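Local coordinates for cell wall binding protein cwp8 (Peptoclostridium difficile, PDB 5J6Q) that probably attaches to the bacterial cell wall through its three CWB2 domains, as a member of the S-layer-associated cell wall proteins, at residues F420-N425 with A442-T447; D324-A329 with D429-S434. All coordinates share one frame; numbering follows the deposited sequence.

Contact 1. Residues F420-N425 with A442-T447; sequences FVVGGN and APIIVT
Val422 and Val446 sit side by side on one face of a parallel strand pair, their CG2 methyls 3.9 Å apart. The Val422 methyl lies between backbone N and carbonyl carbon (its CG1 being anti to that carbon, chi1 -50°), and it also meets Ile444 CG2 at 4.0 Å, so it touches both neighbours of its face on strand 444-447. The other branch of Val446, CG1, is anti to its own backbone N and rests on Gly424 CA at 3.6 Å, where the first strand has just ended. Phe420 closes the other end of this face: its ring atom CE1 reaches Ala442 CB (3.9 Å), which precedes the second strand. Strands 418-423 and 444-447 are neighbours in the four-stranded parallel sheet of a CWB2 domain, and the chain between them, partly helical, makes a beta-alpha-beta crossover. Phe420 N, Ile445 N, Val422 N and Thr447 N donate in turn across the pair, the bond from Ile445 N to Phe420 O being nearly straight at 175°. On the opposite face Val421 CG1 packs on Thr447 CG2 (3.9 Å), and Val421 CG2 lies against Ile445 CB. Just past strand 418-423, Gly424 N donates to Thr447 O over 3.2 Å, tilted 34° from the carbonyl plane, and a water bridges the same two atoms.

Contact 2. Residues D324-A329 with D429-S434; sequences DGLASA and DAMSIS
Leu326 has the most surface buried here, and its side chain meets Ala430, Met431 and Ser434. With CG between the backbone N and the carbonyl carbon (chi1 72°), both terminal methyls lie on Ala430 CB, CD2 at 3.6 Å and CD1 slightly farther. The Met431 chain, bent at chi2 and chi3, brings its thioether to the same leucine: SD is 3.7 Å from Leu326 CB, and CE touches both CB and CD2. The two segments belong to successive CWB2 domains: 324-329 runs from the end of helix 322-327 to the start of helix 329-334 in one, and 429-434 from the end of helix 427-430 to the start of helix 434-438 in the next, so this is packing between domains. Ser434 gives the polar link: its OG donates to Leu326 O over 3.0 Å, approaching from above the carbonyl plane at a C=O...donor angle of 107°. Ala329 N reaches the same oxygen from the opposite face, so two donors grip it where the helix ends. Ser434 OG also lies 3.4 Å from Leu326 CB. Next to it, Ala329 CB approaches Ser434 CB at 3.9 Å. Helix 531-542, from the third CWB2 domain, covers this side, with Ala537 touching both Ala329 and Ser434 and with Ala533 and Leu534 against Met431.

The centres of the two contacts lie about 8 Å apart, and their segments alternate along the chain: 324-329, 420-425, 429-434, 442-447. Contact 1 is internal to the second CWB2 domain, whereas contact 2 joins that domain to the first. Strand 418-423 is followed, after a short loop, by helix 427-430, and helix 434-438 comes between the two strands of contact 1 in the chain and packs on their Phe420 and Ile444, so residues that lie over the sheet also face the neighbouring domain. The two contacts touch directly: Phe420 CE2 lies 3.4 Å from Ile433 CG1, Ile444 CD1 reaches Leu326 O, and Val422 packs on Ala430. Sheet core and domain interface are therefore continuous within the CWB2 module.

Contact 1. Residues F420-N425 with A442-T447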
loop_
_atom_site.group_PDB
_atom_site.type_symbol
_atom_site.label_atom_id
_atom_site.label_comp_id
_atom_site.label_asym_id
_atom_site.label_seq_id
_atom_site.Cartn_x
_atom_site.Cartn_y
_atom_site.Cartn_z
ATOM N N PHE A 420 -23.464 34.792 2.480
ATOM C CA PHE A 420 -22.188 35.116 1.843
ATOM C C PHE A 420 -22.418 35.695 0.499
ATOM O O PHE A 420 -23.321 35.226 -0.181
ATOM C CB PHE A 420 -21.337 33.823 1.665
ATOM C CG PHE A 420 -20.699 33.463 2.960
ATOM C CD1 PHE A 420 -21.185 32.412 3.720
ATOM C CD2 PHE A 420 -19.659 34.226 3.474
ATOM C CE1 PHE A 420 -20.649 32.145 4.957
ATOM C CE2 PHE A 420 -19.122 33.946 4.724
ATOM C CZ PHE A 420 -19.621 32.914 5.452
ATOM N N VAL A 421 -21.619 36.668 0.086
ATOM C CA VAL A 421 -21.799 37.258 -1.257
ATOM C C VAL A 421 -20.550 37.156 -2.016
ATOM O O VAL A 421 -19.496 37.519 -1.519
ATOM C CB VAL A 421 -22.248 38.749 -1.216
ATOM C CG1 VAL A 421 -21.936 39.433 -2.548
ATOM C CG2 VAL A 421 -23.740 38.816 -0.940
ATOM N N VAL A 422 -20.647 36.673 -3.255
ATOM C CA VAL A 422 -19.459 36.427 -4.097
ATOM C C VAL A 422 -19.791 36.852 -5.486
ATOM O O VAL A 422 -20.986 36.968 -5.800
ATOM C CB VAL A 422 -19.111 34.872 -4.014
ATOM C CG1 VAL A 422 -19.065 34.401 -2.525
ATOM C CG2 VAL A 422 -20.154 34.042 -4.768
ATOM N N GLY A 423 -18.806 36.997 -6.356
ATOM C CA GLY A 423 -19.084 37.435 -7.725
ATOM C C GLY A 423 -19.283 36.298 -8.704
ATOM O O GLY A 423 -18.792 35.183 -8.544
ATOM N N GLY A 424 -20.031 36.572 -9.757
ATOM C CA GLY A 424 -20.324 35.557 -10.737
ATOM C C GLY A 424 -19.060 35.071 -11.403
ATOM O O GLY A 424 -19.056 34.033 -12.029
ATOM N N ASN A 425 -17.990 35.818 -11.274
ATOM C CA ASN A 425 -16.710 35.347 -11.830
ATOM C C ASN A 425 -15.745 34.935 -10.688
ATOM O O ASN A 425 -14.555 34.754 -10.936
ATOM C CB ASN A 425 -16.013 36.474 -12.671
ATOM C CG ASN A 425 -15.606 37.693 -11.825
ATOM O OD1 ASN A 425 -15.758 37.691 -10.582
ATOM N ND2 ASN A 425 -15.057 38.788 -12.419
ATOM N N ALA A 442 -25.839 28.973 5.848
ATOM C CA ALA A 442 -25.619 30.255 5.189
ATOM C C ALA A 442 -25.681 30.165 3.679
ATOM O O ALA A 442 -24.994 29.345 3.061
ATOM C CB ALA A 442 -24.281 30.818 5.601
ATOM N N PRO A 443 -26.563 30.946 3.033
ATOM C CA PRO A 443 -26.615 30.893 1.582
ATOM C C PRO A 443 -25.391 31.572 0.988
ATOM O O PRO A 443 -24.698 32.380 1.634
ATOM C CB PRO A 443 -27.930 31.621 1.244
ATOM C CG PRO A 443 -28.247 32.422 2.469
ATOM C CD PRO A 443 -27.746 31.617 3.596
ATOM N N ILE A 444 -25.159 31.280 -0.282
ATOM C CA ILE A 444 -24.055 31.860 -0.964
ATOM C C ILE A 444 -24.721 32.534 -2.107
ATOM O O ILE A 444 -25.197 31.862 -3.018
ATOM C CB ILE A 444 -23.053 30.774 -1.461
ATOM C CG1 ILE A 444 -22.231 30.195 -0.278
ATOM C CG2 ILE A 444 -22.149 31.381 -2.501
ATOM C CD1 ILE A 444 -21.479 28.897 -0.708
ATOM N N ILE A 445 -24.725 33.857 -2.089
ATOM C CA ILE A 445 -25.416 34.582 -3.121
ATOM C C ILE A 445 -24.383 35.033 -4.089
ATOM O O ILE A 445 -23.369 35.611 -3.685
ATOM C CB ILE A 445 -26.168 35.764 -2.427
ATOM C CG1 ILE A 445 -27.194 35.213 -1.370
ATOM C CG2 ILE A 445 -26.858 36.614 -3.487
ATOM C CD1 ILE A 445 -28.219 34.221 -2.015
ATOM N N VAL A 446 -24.621 34.763 -5.333
ATOM C CA VAL A 446 -23.738 35.113 -6.418
ATOM C C VAL A 446 -24.363 36.375 -7.055
ATOM O O VAL A 446 -25.563 36.343 -7.340
ATOM C CB VAL A 446 -23.727 33.946 -7.391
ATOM C CG1 VAL A 446 -22.832 34.240 -8.590
ATOM C CG2 VAL A 446 -23.280 32.666 -6.690
ATOM N N THR A 447 -23.555 37.457 -7.318
ATOM C CA THR A 447 -24.126 38.680 -7.875
ATOM C C THR A 447 -23.297 39.254 -9.038
ATOM O O THR A 447 -22.082 39.004 -9.164
ATOM C CB THR A 447 -24.286 39.722 -6.732
ATOM O OG1 THR A 447 -25.035 40.852 -7.235
ATOM C CG2 THR A 447 -22.929 40.209 -6.194
HETATM O O HOH W 1 -19.844 39.654 -10.269
#

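Contact 2. Residues D324-A329 with D429-S434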
loop_
_atom_site.group_PDB
_atom_site.type_symbol
_atom_site.label_atom_id
_atom_site.label_comp_id
_atom_site.label_asym_id
_atom_site.label_seq_id
_atom_site.Cartn_x
_atom_site.Cartn_y
_atom_site.Cartn_z
ATOM N N ASP A 324 -22.842 26.726 -9.513
ATOM C CA ASP A 324 -24.048 26.126 -8.968
ATOM C C ASP A 324 -23.634 25.141 -7.907
ATOM O O ASP A 324 -24.285 25.021 -6.863
ATOM C CB ASP A 324 -24.834 25.389 -10.070
ATOM C CG ASP A 324 -25.113 26.209 -11.313
ATOM O OD1 ASP A 324 -25.118 27.448 -11.216
ATOM O OD2 ASP A 324 -25.331 25.597 -12.397
ATOM N N GLY A 325 -22.549 24.407 -8.181
ATOM C CA GLY A 325 -22.065 23.446 -7.221
ATOM C C GLY A 325 -21.583 24.033 -5.905
ATOM O O GLY A 325 -21.990 23.570 -4.851
ATOM N N LEU A 326 -20.704 25.049 -5.934
ATOM C CA LEU A 326 -20.172 25.571 -4.663
ATOM C C LEU A 326 -21.306 26.189 -3.885
ATOM O O LEU A 326 -21.376 26.021 -2.665
ATOM C CB LEU A 326 -18.995 26.566 -4.905
ATOM C CG LEU A 326 -19.339 27.945 -5.486
ATOM C CD1 LEU A 326 -19.749 28.898 -4.374
ATOM C CD2 LEU A 326 -18.093 28.539 -6.151
ATOM N N ALA A 327 -22.244 26.903 -4.617
ATOM C CA ALA A 327 -23.447 27.475 -3.955
ATOM C C ALA A 327 -24.339 26.329 -3.404
ATOM O O ALA A 327 -25.075 26.539 -2.435
ATOM C CB ALA A 327 -24.235 28.311 -4.957
ATOM N N SER A 328 -24.266 25.098 -3.991
ATOM C CA SER A 328 -25.101 23.996 -3.480
ATOM C C SER A 328 -24.651 23.350 -2.167
ATOM O O SER A 328 -25.328 22.403 -1.724
ATOM C CB SER A 328 -25.186 22.900 -4.520
ATOM O OG SER A 328 -25.821 23.439 -5.666
ATOM N N ALA A 329 -23.570 23.847 -1.532
ATOM C CA ALA A 329 -23.055 23.165 -0.345
ATOM C C ALA A 329 -23.983 23.242 0.852
ATOM O O ALA A 329 -24.137 22.184 1.468
ATOM C CB ALA A 329 -21.675 23.731 0.044
ATOM N N ASP A 429 -12.375 32.019 -5.471
ATOM C CA ASP A 429 -12.355 32.670 -4.136
ATOM C C ASP A 429 -13.487 32.150 -3.315
ATOM O O ASP A 429 -13.380 32.035 -2.079
ATOM C CB ASP A 429 -12.559 34.208 -4.172
ATOM C CG ASP A 429 -11.362 34.957 -4.650
ATOM O OD1 ASP A 429 -10.216 34.377 -4.620
ATOM O OD2 ASP A 429 -11.523 36.105 -5.047
ATOM N N ALA A 430 -14.599 31.905 -3.996
ATOM C CA ALA A 430 -15.836 31.476 -3.375
ATOM C C ALA A 430 -15.765 30.116 -2.769
ATOM O O ALA A 430 -16.186 29.981 -1.627
ATOM C CB ALA A 430 -16.948 31.526 -4.397
ATOM N N MET A 431 -15.245 29.096 -3.509
ATOM C CA MET A 431 -15.084 27.726 -3.064
ATOM C C MET A 431 -14.471 27.600 -1.677
ATOM O O MET A 431 -14.693 26.634 -1.006
ATOM C CB MET A 431 -14.123 27.066 -3.997
ATOM C CG MET A 431 -14.084 25.667 -3.806
ATOM S SD MET A 431 -15.640 24.954 -4.452
ATOM C CE MET A 431 -15.562 25.570 -6.130
ATOM N N SER A 432 -13.682 28.550 -1.300
ATOM C CA SER A 432 -13.041 28.599 -0.014
ATOM C C SER A 432 -14.037 28.759 1.192
ATOM O O SER A 432 -13.739 28.357 2.345
ATOM C CB SER A 432 -12.044 29.753 -0.089
ATOM O OG SER A 432 -10.790 29.342 -0.618
ATOM N N ILE A 433 -15.230 29.304 0.920
ATOM C CA ILE A 433 -16.245 29.534 1.967
ATOM C C ILE A 433 -17.367 28.510 1.886
ATOM O O ILE A 433 -18.228 28.539 2.739
ATOM C CB ILE A 433 -16.709 31.030 1.751
ATOM C CG1 ILE A 433 -17.298 31.609 3.045
ATOM C CG2 ILE A 433 -17.758 31.102 0.621
ATOM C CD1 ILE A 433 -16.424 31.439 4.311
ATOM N N SER A 434 -17.389 27.565 0.879
ATOM C CA SER A 434 -18.448 26.555 0.842
ATOM C C SER A 434 -18.563 25.715 2.125
ATOM O O SER A 434 -19.676 25.574 2.574
ATOM C CB SER A 434 -18.254 25.622 -0.362
ATOM O OG SER A 434 -18.572 26.371 -1.536
#